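PDB 2XPP: IWS1, which probably acts as a transcription factor regulating transcription by RNA polymerase II, perhaps in both the recruitment and post-recruitment steps of TBP. Local coordinates for residues L13-M17 with E43-L48; M17-L21 with K67-E71; N25-L29 with L73-S77; K37-E42 with P79-I83; L63-K67 with T103-I109. One frame throughout, in Å; residues are numbered along the deposited sequence.

Contact 1 of 5, residues L13-M17 with E43-L48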
# COMPACT_ATOMS: atom_id res chain seq x y z
N LEU A 13 -5.22 -4.67 14.61
CA LEU A 13 -5.43 -4.76 13.17
C LEU A 13 -4.10 -4.85 12.42
O LEU A 13 -3.97 -5.68 11.53
CB LEU A 13 -6.28 -3.59 12.67
CG LEU A 13 -6.76 -3.73 11.22
CD1 LEU A 13 -7.59 -4.99 11.07
CD2 LEU A 13 -7.58 -2.50 10.80
N LYS A 14 -3.11 -4.04 12.83
CA LYS A 14 -1.77 -4.06 12.25
C LYS A 14 -1.18 -5.48 12.37
O LYS A 14 -0.72 -6.04 11.37
CB LYS A 14 -0.88 -3.05 12.97
CG LYS A 14 0.53 -2.90 12.32
CD LYS A 14 1.42 -1.94 13.12
CE LYS A 14 2.84 -1.88 12.51
NZ LYS A 14 2.81 -0.92 11.36
N LYS A 15 -1.26 -6.08 13.56
CA LYS A 15 -0.71 -7.42 13.77
C LYS A 15 -1.46 -8.46 12.93
O LYS A 15 -0.84 -9.40 12.37
CB LYS A 15 -0.76 -7.78 15.26
CG LYS A 15 -0.30 -9.22 15.57
CD LYS A 15 -0.41 -9.55 17.06
CE LYS A 15 0.49 -10.72 17.47
NZ LYS A 15 0.64 -11.72 16.38
N ARG A 16 -2.77 -8.29 12.80
CA ARG A 16 -3.55 -9.21 11.99
C ARG A 16 -3.10 -9.18 10.52
O ARG A 16 -2.91 -10.25 9.89
CB ARG A 16 -5.02 -8.87 12.07
CG ARG A 16 -5.91 -9.89 11.39
CD ARG A 16 -7.37 -9.55 11.64
NE ARG A 16 -8.20 -10.38 10.77
CZ ARG A 16 -9.49 -10.17 10.53
NH1 ARG A 16 -10.13 -9.14 11.11
NH2 ARG A 16 -10.13 -11.00 9.71
N MET A 17 -2.87 -7.97 10.00
CA MET A 17 -2.45 -7.80 8.61
C MET A 17 -1.06 -8.37 8.42
O MET A 17 -0.82 -9.04 7.41
CB MET A 17 -2.45 -6.34 8.21
CG MET A 17 -3.86 -5.86 7.95
SD MET A 17 -3.87 -4.18 7.24
CE MET A 17 -3.63 -4.59 5.50
N GLU A 43 -13.23 -7.80 4.91
CA GLU A 43 -13.38 -7.45 6.32
C GLU A 43 -12.37 -6.42 6.79
O GLU A 43 -12.74 -5.41 7.41
CB GLU A 43 -13.24 -8.67 7.22
CG GLU A 43 -13.54 -8.34 8.68
CD GLU A 43 -13.16 -9.46 9.64
OE1 GLU A 43 -13.07 -10.64 9.22
OE2 GLU A 43 -12.98 -9.13 10.83
N ILE A 44 -11.09 -6.69 6.51
CA ILE A 44 -10.03 -5.79 6.95
C ILE A 44 -10.17 -4.41 6.27
O ILE A 44 -9.96 -3.38 6.92
CB ILE A 44 -8.65 -6.43 6.76
CG1 ILE A 44 -8.48 -7.55 7.79
CG2 ILE A 44 -7.50 -5.35 6.87
CD1 ILE A 44 -7.23 -8.37 7.64
N SER A 45 -10.48 -4.40 4.98
CA SER A 45 -10.63 -3.13 4.27
C SER A 45 -11.77 -2.27 4.84
O SER A 45 -11.66 -1.04 4.93
CB SER A 45 -10.75 -3.35 2.76
OG SER A 45 -12.00 -3.97 2.41
N ASP A 46 -12.86 -2.90 5.22
CA ASP A 46 -13.95 -2.20 5.89
C ASP A 46 -13.48 -1.52 7.17
O ASP A 46 -13.83 -0.37 7.42
CB ASP A 46 -15.12 -3.15 6.18
CG ASP A 46 -15.96 -3.43 4.94
OD1 ASP A 46 -15.61 -2.96 3.83
OD2 ASP A 46 -16.98 -4.13 5.08
N ILE A 47 -12.67 -2.22 7.98
CA ILE A 47 -12.11 -1.60 9.18
C ILE A 47 -11.12 -0.47 8.86
O ILE A 47 -11.15 0.58 9.52
CB ILE A 47 -11.43 -2.65 10.09
CG1 ILE A 47 -12.44 -3.72 10.48
CG2 ILE A 47 -10.76 -1.97 11.29
CD1 ILE A 47 -11.81 -4.97 11.08
N LEU A 48 -10.27 -0.68 7.86
CA LEU A 48 -9.30 0.33 7.46
C LEU A 48 -9.97 1.60 7.00
O LEU A 48 -9.32 2.66 6.96
CB LEU A 48 -8.42 -0.21 6.35
CG LEU A 48 -7.43 -1.31 6.72
CD1 LEU A 48 -6.80 -1.77 5.42
CD2 LEU A 48 -6.36 -0.79 7.70
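The close-fitted part of this contact lies where L13 and M17 meet I44, I47 and L48. L13 puts its CG anti to the backbone N (chi1 -169°), which sends CD2 into the notch between two partners: CD2 stands 3.3 Å from I47 CG2, tighter than usual carbon packing, and 3.7 Å from L48 CD2. One turn on, M17 lays its SD against I44 CG2 at 3.8 Å, and I44 CG2 also meets the M17 CG methylene. These residues belong to helices 5-30 and 36-48, which run roughly antiparallel here, with local axes 11.6 Å apart and 149° between their directions. Helix 62-70 closes the inner side, where I62 touches both M17 and L48.

The outer side is polar and more loosely packed. R16, its chain extended from CG to NE, reaches across to the exposed E43 and takes it end-on with two nitrogens: NH1 to OE2 at 2.9 Å and NH2 to OE1 at 3.0 Å, both nearly straight. The carboxylate oxygens lie close to the guanidinium plane, yet the nitrogens approach them from above the carboxylate plane, since the two flat groups are turned 62° against each other. I44 spreads CG1 over one guanidinium face, 3.9 Å above it, bridging the oily part and the salt bridge. R16 NH2 also bonds to N40 OD1, which further fixes the guanidinium's rotation.

Contact 2 of 5, residues M17-L21 with K67-E71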
# COMPACT_ATOMS: atom_id res chain seq x y z
N MET A 17 -2.87 -7.97 10.00
CA MET A 17 -2.45 -7.80 8.61
C MET A 17 -1.06 -8.37 8.42
O MET A 17 -0.82 -9.04 7.41
CB MET A 17 -2.45 -6.34 8.21
CG MET A 17 -3.86 -5.86 7.95
SD MET A 17 -3.87 -4.18 7.24
CE MET A 17 -3.63 -4.59 5.50
N GLN A 18 -0.18 -8.16 9.42
CA GLN A 18 1.17 -8.72 9.37
C GLN A 18 1.14 -10.24 9.33
O GLN A 18 1.89 -10.86 8.58
CB GLN A 18 1.98 -8.30 10.61
CG GLN A 18 2.45 -6.85 10.58
CD GLN A 18 3.13 -6.44 11.88
OE1 GLN A 18 3.14 -7.21 12.86
NE2 GLN A 18 3.70 -5.23 11.91
N ASP A 19 0.32 -10.83 10.19
CA ASP A 19 0.29 -12.28 10.31
C ASP A 19 -0.21 -12.91 9.00
O ASP A 19 0.34 -13.94 8.53
CB ASP A 19 -0.55 -12.71 11.51
CG ASP A 19 0.14 -12.40 12.85
OD1 ASP A 19 1.35 -12.09 12.84
OD2 ASP A 19 -0.56 -12.45 13.89
N ILE A 20 -1.23 -12.28 8.41
CA ILE A 20 -1.80 -12.82 7.16
C ILE A 20 -0.76 -12.73 6.04
O ILE A 20 -0.59 -13.67 5.23
CB ILE A 20 -3.08 -12.07 6.78
CG1 ILE A 20 -4.20 -12.42 7.76
CG2 ILE A 20 -3.46 -12.37 5.29
CD1 ILE A 20 -5.38 -11.40 7.72
N LEU A 21 -0.06 -11.60 5.97
CA LEU A 21 0.94 -11.41 4.92
C LEU A 21 2.04 -12.46 5.09
O LEU A 21 2.41 -13.10 4.09
CB LEU A 21 1.51 -9.97 4.95
CG LEU A 21 2.64 -9.66 3.96
CD1 LEU A 21 2.14 -9.81 2.53
CD2 LEU A 21 3.04 -8.26 4.23
N LYS A 67 1.13 -1.50 2.12
CA LYS A 67 2.22 -1.68 1.14
C LYS A 67 2.58 -3.17 0.97
O LYS A 67 2.66 -3.66 -0.15
CB LYS A 67 3.46 -0.95 1.61
CG LYS A 67 4.70 -1.12 0.69
CD LYS A 67 5.88 -0.38 1.29
CE LYS A 67 7.04 -0.39 0.36
NZ LYS A 67 8.24 0.10 1.14
N GLY A 68 2.83 -3.85 2.08
CA GLY A 68 3.15 -5.30 2.04
C GLY A 68 2.12 -6.13 1.31
O GLY A 68 2.46 -7.04 0.52
N TRP A 69 0.86 -5.90 1.62
CA TRP A 69 -0.24 -6.62 0.94
C TRP A 69 -0.30 -6.33 -0.58
O TRP A 69 -0.79 -7.19 -1.36
CB TRP A 69 -1.58 -6.28 1.57
CG TRP A 69 -1.92 -7.03 2.86
CD1 TRP A 69 -1.14 -7.24 3.97
CD2 TRP A 69 -3.20 -7.60 3.17
NE1 TRP A 69 -1.85 -7.95 4.92
CE2 TRP A 69 -3.12 -8.17 4.45
CE3 TRP A 69 -4.40 -7.72 2.44
CZ2 TRP A 69 -4.21 -8.83 5.06
CZ3 TRP A 69 -5.48 -8.38 3.03
CH2 TRP A 69 -5.36 -8.93 4.32
N LEU A 70 0.15 -5.15 -1.00
CA LEU A 70 0.14 -4.79 -2.45
C LEU A 70 1.40 -5.27 -3.19
O LEU A 70 1.45 -5.30 -4.43
CB LEU A 70 0.07 -3.27 -2.56
CG LEU A 70 -1.30 -2.66 -2.17
CD1 LEU A 70 -1.15 -1.12 -2.13
CD2 LEU A 70 -2.41 -3.05 -3.19
N GLU A 71 2.42 -5.59 -2.42
CA GLU A 71 3.72 -5.98 -3.00
C GLU A 71 3.70 -7.36 -3.67
O GLU A 71 2.78 -8.20 -3.36
CB GLU A 71 4.81 -5.91 -1.94
CG GLU A 71 5.26 -4.48 -1.72
CD GLU A 71 6.37 -4.39 -0.67
OE1 GLU A 71 6.33 -5.14 0.34
OE2 GLU A 71 7.34 -3.62 -0.88
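G68 gives L21 a flat landing place: with no side chain there, L21 CD2 comes within 3.7 Å of G68 CA, while L21 CD1 lies 3.4 Å from G68 O. L21 reaches this spot because its CG stands anti to the backbone N (chi1 176°), sending both methyls across to the opposite helix.

W69 comes next and carries most of the contact. Its indole reaches across to helix 5-30 with NE1 leading, and NE1 donates to M17 O at 2.9 Å with a nearly straight N-H (173°). The oxygen lies close to the ring plane, but NE1 sits above the carbonyl plane. L21 N, the ordinary helical donor, reaches M17 O from the opposite face, so two bonds grip one carbonyl. Here a buried tryptophan of helix 62-70 is keyed into helix 5-30 within an all-helical bundle, its indole also touching K37 and I44 of helix 36-48 and L87 of helix 81-92. M17 CE lies over one ring face in a CH-pi contact, 3.7 Å from the centroid of the five-membered ring and almost on its normal. M17 SD follows higher above the same ring, a more distant Met-aromatic contact. I20 CG2 meets the benzo end at W69 CZ2, 3.6 Å away, while L21 CB lies by the pyrrole side, near NE1 and CD1.

L70 then points the other way, onto L87, L91 and I109. At E71 the chain leaves the helix, and OE2 hydrogen-bonds to an aromatic side chain of another protein's chain.

Contact 3 of 5, residues N25-L29 with L73-S77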
# COMPACT_ATOMS: atom_id res chain seq x y z
N ASN A 25 2.94 -15.34 2.37
CA ASN A 25 4.25 -15.38 1.74
C ASN A 25 5.00 -16.70 1.97
O ASN A 25 5.62 -17.23 1.04
CB ASN A 25 5.08 -14.14 2.08
CG ASN A 25 4.62 -12.91 1.29
OD1 ASN A 25 3.83 -13.00 0.37
ND2 ASN A 25 5.13 -11.75 1.66
N ALA A 26 4.94 -17.23 3.18
CA ALA A 26 5.50 -18.52 3.53
C ALA A 26 4.85 -19.63 2.71
O ALA A 26 5.53 -20.57 2.25
CB ALA A 26 5.27 -18.80 5.03
N ASN A 27 3.52 -19.53 2.57
CA ASN A 27 2.82 -20.57 1.79
C ASN A 27 3.20 -20.47 0.31
O ASN A 27 3.32 -21.49 -0.35
CB ASN A 27 1.29 -20.51 2.00
CG ASN A 27 0.86 -21.03 3.40
OD1 ASN A 27 1.64 -21.70 4.08
ND2 ASN A 27 -0.39 -20.74 3.81
N ASN A 28 3.37 -19.25 -0.21
CA ASN A 28 3.80 -19.14 -1.61
C ASN A 28 5.16 -19.81 -1.84
O ASN A 28 5.35 -20.53 -2.81
CB ASN A 28 3.76 -17.68 -2.04
CG ASN A 28 4.26 -17.46 -3.42
OD1 ASN A 28 5.43 -17.13 -3.63
ND2 ASN A 28 3.38 -17.62 -4.37
N LEU A 29 6.08 -19.64 -0.89
CA LEU A 29 7.41 -20.26 -1.02
C LEU A 29 7.34 -21.78 -0.92
O LEU A 29 8.08 -22.50 -1.55
CB LEU A 29 8.35 -19.76 0.07
CG LEU A 29 8.91 -18.35 -0.20
CD1 LEU A 29 9.47 -17.88 1.09
CD2 LEU A 29 10.00 -18.45 -1.22
N LEU A 73 4.35 -11.19 -4.42
CA LEU A 73 4.71 -12.41 -3.71
C LEU A 73 6.18 -12.83 -3.94
O LEU A 73 6.83 -12.38 -4.91
CB LEU A 73 3.79 -13.56 -4.15
CG LEU A 73 2.48 -13.33 -3.39
CD1 LEU A 73 1.50 -12.41 -4.12
CD2 LEU A 73 1.86 -14.61 -2.92
N PRO A 74 6.74 -13.71 -3.05
CA PRO A 74 8.11 -14.18 -3.23
C PRO A 74 8.45 -14.73 -4.62
O PRO A 74 9.62 -14.66 -5.05
CB PRO A 74 8.27 -15.25 -2.12
CG PRO A 74 7.30 -14.82 -1.08
CD PRO A 74 6.11 -14.29 -1.85
N ASP A 75 7.48 -15.29 -5.34
CA ASP A 75 7.72 -15.87 -6.65
C ASP A 75 7.51 -14.86 -7.80
O ASP A 75 7.48 -15.24 -8.97
CB ASP A 75 6.84 -17.11 -6.86
CG ASP A 75 5.34 -16.77 -6.97
OD1 ASP A 75 4.95 -15.59 -6.83
OD2 ASP A 75 4.55 -17.72 -7.13
N LYS A 76 7.44 -13.58 -7.44
CA LYS A 76 7.25 -12.45 -8.39
C LYS A 76 5.82 -12.23 -8.84
O LYS A 76 5.53 -11.22 -9.54
CB LYS A 76 8.11 -12.58 -9.64
CG LYS A 76 9.60 -12.62 -9.34
CD LYS A 76 10.47 -12.64 -10.62
CE LYS A 76 10.73 -13.99 -11.10
NZ LYS A 76 11.46 -13.92 -12.41
N SER A 77 4.92 -13.13 -8.48
CA SER A 77 3.52 -12.95 -8.87
C SER A 77 2.85 -11.80 -8.10
O SER A 77 3.32 -11.39 -7.05
CB SER A 77 2.70 -14.22 -8.67
OG SER A 77 2.63 -14.58 -7.31
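The amide of N28 and the carboxylate of D75 stand nearly perpendicular, their planes 88° apart. ND2 donates to D75 OD2 at 3.0 Å with a fairly straight N-H (161°); the acceptor lies near the amide plane, whereas the nitrogen comes down on the carboxylate from above its plane. Beside it, D75 N makes a weak bond back to N28 OD1, so N28 holds the D75 side chain firmly and its main chain only weakly. L73 CD2 covers the N28 amide, 3.7 Å from ND2.

P74 fills the gap toward the helix. Its CD is met by N28 OD1 and by N25 OD1, each at 3.4 Å, and at the far side L29 CG packs on P74 CB at 3.7 Å. All this takes place where the last turns of helix 5-30 meet the loop joining helix 62-70 to helix 81-92, at the surface of the bundle. The loop folds as a type I beta turn from L73 to K76, closed by K76 N to L73 O.

D75 also braces the turn from within. With its CG between the backbone N and the carbonyl carbon (chi1 68°), OD1 swings forward to accept from S77 N at 3.0 Å, an Asx turn, and from S77 OG at 2.6 Å on its syn lone pair.

Contact 4 of 5, residues K37-E42 with P79-I83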
# COMPACT_ATOMS: atom_id res chain seq x y z
N LYS A 37 -4.95 -13.35 2.32
CA LYS A 37 -5.30 -11.98 1.93
C LYS A 37 -6.66 -11.95 1.30
O LYS A 37 -7.52 -11.10 1.65
CB LYS A 37 -4.28 -11.38 0.94
CG LYS A 37 -2.93 -11.09 1.60
CD LYS A 37 -1.93 -10.43 0.61
CE LYS A 37 -1.71 -11.28 -0.63
NZ LYS A 37 -1.15 -12.61 -0.28
N ILE A 38 -6.88 -12.85 0.37
CA ILE A 38 -8.18 -12.81 -0.32
C ILE A 38 -9.36 -13.13 0.61
O ILE A 38 -10.44 -12.55 0.43
CB ILE A 38 -8.13 -13.67 -1.62
CG1 ILE A 38 -9.35 -13.40 -2.50
CG2 ILE A 38 -8.04 -15.13 -1.32
CD1 ILE A 38 -9.30 -12.05 -3.18
N GLU A 39 -9.16 -14.02 1.58
CA GLU A 39 -10.24 -14.43 2.48
C GLU A 39 -10.57 -13.33 3.51
O GLU A 39 -11.65 -13.35 4.13
CB GLU A 39 -9.92 -15.77 3.17
CG GLU A 39 -9.94 -16.95 2.18
CD GLU A 39 -9.33 -18.26 2.73
OE1 GLU A 39 -8.76 -18.24 3.84
OE2 GLU A 39 -9.42 -19.31 2.03
N ASN A 40 -9.65 -12.39 3.68
CA ASN A 40 -9.79 -11.40 4.76
C ASN A 40 -9.89 -9.96 4.26
O ASN A 40 -10.18 -9.06 5.06
CB ASN A 40 -8.62 -11.52 5.73
CG ASN A 40 -8.71 -12.76 6.58
OD1 ASN A 40 -9.45 -12.78 7.58
ND2 ASN A 40 -8.02 -13.82 6.19
N VAL A 41 -9.59 -9.73 2.99
CA VAL A 41 -9.48 -8.36 2.49
C VAL A 41 -10.77 -7.55 2.67
O VAL A 41 -10.68 -6.34 2.97
CB VAL A 41 -8.95 -8.25 1.01
CG1 VAL A 41 -9.92 -8.84 -0.02
CG2 VAL A 41 -8.60 -6.81 0.68
N GLU A 42 -11.93 -8.16 2.45
CA GLU A 42 -13.20 -7.39 2.53
C GLU A 42 -13.43 -6.91 3.96
O GLU A 42 -13.68 -5.71 4.19
CB GLU A 42 -14.37 -8.20 2.01
CG GLU A 42 -14.39 -8.25 0.47
CD GLU A 42 -15.63 -8.97 -0.14
OE1 GLU A 42 -16.40 -9.67 0.59
OE2 GLU A 42 -15.84 -8.85 -1.38
N PRO A 79 -0.55 -10.03 -6.06
CA PRO A 79 -1.77 -10.46 -5.38
C PRO A 79 -2.99 -10.36 -6.26
O PRO A 79 -3.00 -9.56 -7.23
CB PRO A 79 -1.92 -9.46 -4.23
CG PRO A 79 -0.82 -8.51 -4.34
CD PRO A 79 0.10 -8.86 -5.44
N ASN A 80 -4.00 -11.17 -5.94
CA ASN A 80 -5.27 -11.20 -6.65
C ASN A 80 -5.81 -9.78 -6.85
O ASN A 80 -5.69 -8.93 -5.95
CB ASN A 80 -6.28 -12.01 -5.83
CG ASN A 80 -7.53 -12.25 -6.54
OD1 ASN A 80 -8.30 -11.32 -6.83
ND2 ASN A 80 -7.80 -13.55 -6.86
N ILE A 81 -6.34 -9.53 -8.05
CA ILE A 81 -6.75 -8.16 -8.43
C ILE A 81 -7.81 -7.61 -7.43
O ILE A 81 -7.97 -6.37 -7.27
CB ILE A 81 -7.25 -8.11 -9.92
CG1 ILE A 81 -7.22 -6.64 -10.43
CG2 ILE A 81 -8.61 -8.77 -10.07
CD1 ILE A 81 -7.58 -6.49 -11.85
N LYS A 82 -8.54 -8.50 -6.77
CA LYS A 82 -9.55 -7.99 -5.80
C LYS A 82 -8.86 -7.27 -4.64
O LYS A 82 -9.34 -6.23 -4.15
CB LYS A 82 -10.45 -9.12 -5.31
CG LYS A 82 -11.31 -8.72 -4.11
CD LYS A 82 -12.39 -9.76 -3.89
CE LYS A 82 -12.89 -9.79 -2.46
NZ LYS A 82 -12.26 -10.93 -1.66
N ILE A 83 -7.71 -7.80 -4.21
CA ILE A 83 -6.87 -7.14 -3.22
C ILE A 83 -6.29 -5.81 -3.70
O ILE A 83 -6.35 -4.78 -2.98
CB ILE A 83 -5.71 -8.07 -2.77
CG1 ILE A 83 -6.31 -9.40 -2.27
CG2 ILE A 83 -4.79 -7.31 -1.77
CD1 ILE A 83 -5.31 -10.55 -2.40
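K37, I38, V41 and E42, on the first turns of helix 36-48, pack against the start of helix 81-92 in a contact that is apolar within and charged at its margin. The inner part centres on I83. Its CD1 pushes up to K37 CB at 3.6 Å, and its CG1 lies 4.1 Å from I38 CD1, with V41 CG1 slightly farther off. K37, bent at chi3 and chi4, passes this methyl with CE near P79 CB and turns NZ to a salt bridge with D24 of helix 5-30.

I38 extends CG1 anti to the backbone N (chi1 -167°), and that carries CD1 onto the aliphatic chain of K82, 3.8 Å from K82 CB, as well as onto the amide of N80, 3.8 Å from N80 CG. N80 is the N-cap of helix 81-92: its OD1 accepts from K82 N at 2.8 Å, in the carbonyl plane and on a lone pair. I38 therefore covers the very group that begins the helix. W69 of helix 62-70 lies behind K37 and V41, so this helix pair forms one flank of the bundle around the tryptophan.

At the margin K82 lies across helix 36-48, its chain bent only near the tip. K82 CE comes within 3.3 Å of E42 OE2, while NZ stays 4.1 Å from that oxygen, beyond salt-bridge distance but near enough for a probable electrostatic pull. NZ instead settles over V41 CG1 and 3.2 Å from I38 O, beside the exposed carboxylate of E42.

Contact 5 of 5, residues L63-K67 with T103-I109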
# COMPACT_ATOMS: atom_id res chain seq x y z
N LEU A 63 0.38 1.98 6.92
CA LEU A 63 0.76 2.03 5.53
C LEU A 63 1.81 0.99 5.19
O LEU A 63 1.87 0.55 4.02
CB LEU A 63 1.21 3.44 5.04
CG LEU A 63 0.08 4.45 5.11
CD1 LEU A 63 0.63 5.86 4.78
CD2 LEU A 63 -1.11 4.13 4.18
N ASP A 64 2.63 0.59 6.17
CA ASP A 64 3.62 -0.49 5.96
C ASP A 64 2.92 -1.80 5.60
O ASP A 64 3.39 -2.52 4.68
CB ASP A 64 4.46 -0.74 7.24
CG ASP A 64 5.36 0.43 7.62
OD1 ASP A 64 5.41 1.48 6.94
OD2 ASP A 64 6.04 0.28 8.65
N GLU A 65 1.83 -2.14 6.30
CA GLU A 65 1.11 -3.41 6.07
C GLU A 65 0.32 -3.32 4.76
O GLU A 65 0.27 -4.30 4.00
CB GLU A 65 0.15 -3.75 7.22
CG GLU A 65 0.93 -4.34 8.41
CD GLU A 65 1.89 -3.35 9.04
OE1 GLU A 65 1.53 -2.15 9.23
OE2 GLU A 65 3.02 -3.75 9.35
N ILE A 66 -0.27 -2.15 4.50
CA ILE A 66 -1.00 -1.98 3.23
C ILE A 66 -0.02 -2.17 2.04
O ILE A 66 -0.32 -2.92 1.09
CB ILE A 66 -1.74 -0.66 3.15
CG1 ILE A 66 -2.91 -0.70 4.17
CG2 ILE A 66 -2.33 -0.47 1.72
CD1 ILE A 66 -3.55 0.74 4.38
N LYS A 67 1.13 -1.50 2.12
CA LYS A 67 2.22 -1.68 1.14
C LYS A 67 2.58 -3.17 0.97
O LYS A 67 2.66 -3.66 -0.15
CB LYS A 67 3.46 -0.95 1.61
CG LYS A 67 4.70 -1.12 0.69
CD LYS A 67 5.88 -0.38 1.29
CE LYS A 67 7.04 -0.39 0.36
NZ LYS A 67 8.24 0.10 1.14
N THR A 103 7.98 7.64 5.47
CA THR A 103 8.30 6.53 6.39
C THR A 103 7.88 5.14 5.93
O THR A 103 8.56 4.13 6.22
CB THR A 103 7.79 6.79 7.82
OG1 THR A 103 6.37 6.73 7.80
CG2 THR A 103 8.26 8.15 8.33
N SER A 104 6.75 5.08 5.22
CA SER A 104 6.18 3.83 4.75
C SER A 104 6.70 3.37 3.42
O SER A 104 6.80 2.15 3.22
CB SER A 104 4.64 3.86 4.66
OG SER A 104 4.20 4.67 3.54
N GLY A 105 7.02 4.29 2.49
CA GLY A 105 7.35 3.89 1.09
C GLY A 105 6.21 3.32 0.28
O GLY A 105 6.41 2.75 -0.81
N VAL A 106 4.99 3.50 0.78
CA VAL A 106 3.81 2.96 0.05
C VAL A 106 3.67 3.61 -1.33
O VAL A 106 3.14 2.97 -2.26
CB VAL A 106 2.51 3.03 0.91
CG1 VAL A 106 2.04 4.47 1.10
CG2 VAL A 106 1.37 2.20 0.24
N GLY A 107 4.13 4.87 -1.48
CA GLY A 107 4.17 5.48 -2.79
C GLY A 107 4.91 4.65 -3.85
O GLY A 107 4.54 4.72 -5.03
N LYS A 108 5.92 3.90 -3.42
CA LYS A 108 6.76 3.18 -4.38
C LYS A 108 5.97 2.04 -5.02
O LYS A 108 6.09 1.83 -6.22
CB LYS A 108 8.04 2.69 -3.74
CG LYS A 108 8.89 3.90 -3.36
CD LYS A 108 9.96 3.54 -2.47
CE LYS A 108 10.81 4.75 -2.17
NZ LYS A 108 11.90 4.29 -1.33
N ILE A 109 5.19 1.32 -4.22
CA ILE A 109 4.37 0.23 -4.81
C ILE A 109 3.19 0.79 -5.61
O ILE A 109 2.88 0.29 -6.69
CB ILE A 109 3.92 -0.85 -3.78
CG1 ILE A 109 3.31 -2.09 -4.51
CG2 ILE A 109 2.89 -0.31 -2.75
CD1 ILE A 109 4.24 -2.83 -5.51
O HOH W 1 5.43 3.95 8.41
O HOH W 2 7.17 0.02 4.66
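L63 and K67 supply most of the apolar contact, meeting S104, V106 and I109. The side chains are pressed closely together here: L63 CB and S104 CB are 3.5 Å apart, tighter than carbons usually sit. L63 CB also meets V106 CG1, while V106 CG2 lies along K67 CB. Farther out, K67 CG touches I109 CG2 at 4.0 Å, so the lysine methylenes pack between V106 and I109.

Direct hydrogen bonding comes from the tip of the same lysine. Fully extended from a CG anti to the backbone N (chi1 177°), K67 carries NZ past G105 O to S104 O at 3.3 Å, where it lies in the carbonyl plane on a lone pair. G105, with its positive phi, interrupts the helical run between 98-104 and 106-115. S104 OG spans the break as an ST turn, accepting from V106 N at 3.1 Å, and it is bonded as well to H100 O.

Water completes the polar edge, where D64 OD1 also comes within 3.3 Å of S104 CA. One molecule donates to D64 OD1 at 2.9 Å and pairs with T103 OG1; a second donates to S104 O at 2.6 Å and, weakly, to D64 OD1. S104 O thus takes both lysine and water.

Just beyond, K67 and I109 pack on aromatic side chains of another protein's chain. The close packing of helix 62-70 on the G105 junction of helices 98-104 and 106-115 is consistent with the all-helical bundle of the TFIIS N-terminal family.

Helix 5-30 runs through contacts 1, 2 and 3, meeting in turn helix 36-48, helix 62-70 and the loop before helix 81-92. Contacts 1 and 2 share M17, contacts 2 and 5 share K67, and helix 36-48 serves both contacts 1 and 4. Contacts 1, 2 and 4 have centres 10 to 12 Å apart and touch one another; contact 3 lies at one end, its centre about 21 Å from that of contact 1. Contact 1 closes before contact 5 opens, whereas contact 4 crosses the others along the chain. Helices 5-30 and 36-48 thus pack with the later helices as one all-helical domain that presents contacts 2, 3 and 5 to another protein's chain.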